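Local coordinates for Cif-like 1 (Burkholderia cenocepacia, PDB 7JQY), which hydrolyses epoxides as a Cif-like epoxide hydrolase of the alpha/beta hydrolase fold, at the interface of chains A and B. Numbering follows the deposited sequence. Chains: chain A/B, Cif-like 1.

The interface of chains A and B. Residues chain A 18, 27-28, 41, 61; chain B 13-14, 202-203.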
loop_
_atom_site.group_PDB
_atom_site.type_symbol
_atom_site.label_atom_id
_atom_site.label_comp_id
_atom_site.label_asym_id
_atom_site.label_seq_id
_atom_site.Cartn_x
_atom_site.Cartn_y
_atom_site.Cartn_z
ATOM N N LEU A 18 -25.143 17.909 12.242
ATOM C CA LEU A 18 -26.228 18.822 11.951
ATOM C C LEU A 18 -26.878 19.300 13.246
ATOM O O LEU A 18 -26.917 18.564 14.237
ATOM C CB LEU A 18 -27.270 18.137 11.073
ATOM C CG LEU A 18 -26.696 17.656 9.742
ATOM C CD1 LEU A 18 -27.687 16.788 8.990
ATOM C CD2 LEU A 18 -26.266 18.844 8.893
ATOM N N SER A 27 -34.127 18.385 3.036
ATOM C CA SER A 27 -34.093 17.206 2.183
ATOM C C SER A 27 -32.974 17.357 1.174
ATOM O O SER A 27 -32.729 18.452 0.660
ATOM C CB SER A 27 -35.398 16.989 1.407
ATOM O OG SER A 27 -36.523 17.211 2.219
ATOM N N ARG A 28 -32.343 16.231 0.853
ATOM C CA ARG A 28 -31.354 16.168 -0.214
ATOM C C ARG A 28 -32.067 15.870 -1.526
ATOM O O ARG A 28 -32.958 15.012 -1.572
ATOM C CB ARG A 28 -30.310 15.085 0.067
ATOM C CG ARG A 28 -29.519 15.280 1.346
ATOM C CD ARG A 28 -28.515 14.156 1.546
ATOM N NE ARG A 28 -27.925 13.720 0.286
ATOM C CZ ARG A 28 -27.308 12.554 0.119
ATOM N NH1 ARG A 28 -27.197 11.707 1.143
ATOM N NH2 ARG A 28 -26.800 12.227 -1.065
ATOM N N VAL A 41 -29.481 20.726 -1.128
ATOM C CA VAL A 41 -30.285 20.519 0.075
ATOM C C VAL A 41 -31.224 21.708 0.226
ATOM O O VAL A 41 -30.808 22.863 0.074
ATOM C CB VAL A 41 -29.407 20.330 1.329
ATOM C CG1 VAL A 41 -30.276 20.108 2.577
ATOM C CG2 VAL A 41 -28.484 19.151 1.135
ATOM N N TRP A 61 -22.196 21.785 0.475
ATOM C CA TRP A 61 -23.365 22.446 1.066
ATOM C C TRP A 61 -23.341 22.394 2.592
ATOM O O TRP A 61 -23.937 23.249 3.261
ATOM C CB TRP A 61 -24.646 21.772 0.571
ATOM C CG TRP A 61 -24.854 20.441 1.225
ATOM C CD1 TRP A 61 -24.451 19.224 0.754
ATOM C CD2 TRP A 61 -25.477 20.191 2.498
ATOM N NE1 TRP A 61 -24.802 18.240 1.640
ATOM C CE2 TRP A 61 -25.426 18.807 2.718
ATOM C CE3 TRP A 61 -26.080 21.007 3.463
ATOM C CZ2 TRP A 61 -25.948 18.214 3.871
ATOM C CZ3 TRP A 61 -26.592 20.421 4.600
ATOM C CH2 TRP A 61 -26.526 19.037 4.795
ATOM N N MET B 13 -34.014 14.177 5.862
ATOM C CA MET B 13 -32.766 13.672 5.382
ATOM C C MET B 13 -32.786 12.163 5.450
ATOM O O MET B 13 -33.532 11.613 6.182
ATOM C CB MET B 13 -31.647 14.216 6.228
ATOM C CG MET B 13 -31.568 15.722 6.264
ATOM S SD MET B 13 -30.902 16.521 4.833
ATOM C CE MET B 13 -29.192 16.294 5.066
ATOM N N PRO B 14 -31.937 11.500 4.682
ATOM C CA PRO B 14 -31.929 10.029 4.693
ATOM C C PRO B 14 -31.611 9.460 6.075
ATOM O O PRO B 14 -30.740 9.962 6.791
ATOM C CB PRO B 14 -30.840 9.672 3.676
ATOM C CG PRO B 14 -30.759 10.886 2.767
ATOM C CD PRO B 14 -31.019 12.056 3.667
ATOM N N ALA B 202 -31.971 10.478 -2.818
ATOM C CA ALA B 202 -30.706 10.469 -2.096
ATOM C C ALA B 202 -30.698 9.362 -1.044
ATOM O O ALA B 202 -31.617 9.259 -0.226
ATOM C CB ALA B 202 -30.459 11.824 -1.437
ATOM N N LEU B 203 -29.656 8.533 -1.071
ATOM C CA LEU B 203 -29.477 7.460 -0.106
ATOM C C LEU B 203 -28.297 7.755 0.814
ATOM O O LEU B 203 -27.423 8.574 0.514
ATOM C CB LEU B 203 -29.260 6.124 -0.817
ATOM C CG LEU B 203 -30.287 5.888 -1.924
ATOM C CD1 LEU B 203 -29.803 4.803 -2.868
ATOM C CD2 LEU B 203 -31.618 5.520 -1.297
HETATM O O HOH W 1 -33.867 12.666 -2.665
HETATM O O HOH W 2 -25.402 9.509 -0.705
#
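A:Arg28, on strand 26-32, reaches across to chain B and lies between two of its segments, B:Met13-B:Pro14 near the N-terminus and the loop residues B:Ala202-B:Leu203. Polar contact is concentrated at its guanidinium. A:Arg28 NH1 donates a hydrogen bond of 3.2 Å to the backbone O of B:Leu203, bent to 135° at the hydrogen. The donor sits well above the carbonyl plane, and the oxygen in turn is tilted from the guanidinium plane, a geometry that suggests a modest bond. Water 2, at the edge of the guanidinium and in its plane, adds a second link: its O lies 3.1 Å from A:Arg28 NH2 and also contacts B:Leu203 O. Main chain meets main chain through water 1, which bridges A:Arg28 O and B:Ala202 N, its O 2.9 Å from the latter in a nearly straight bond.

Apolar contacts line the same arginine. The methyl CB of B:Ala202 rests against one guanidinium face, offset toward its rim and 3.6 Å from A:Arg28 CZ, and touches CB of the arginine as well. The chain is extended through CD and turns at chi3 (37°), carrying the guanidinium toward the B:Ala202-B:Leu203 backbone. B:Pro14 crosses the aliphatic stem at about a right angle, with its CD 3.9 Å from A:Arg28 CD.

B:Met13 inserts deeper into chain A. Its chain is bent at both chi2 and chi3, folding the thioether back. B:Met13 CE lies 3.8 Å from CH2 of the A:Trp61 indole and also packs on A:Arg28 CG. A:Val41 CG2 stands over the centre of one indole face, a second-shell contact that supports the ring, while A:Leu18 CD1 stands 4.2 Å from B:Met13 CE.

The two segments of chain B hold A:Arg28 between them while B:Met13 packs against the strand and A:Trp61, a contact that joins the subunits within the octameric assembly.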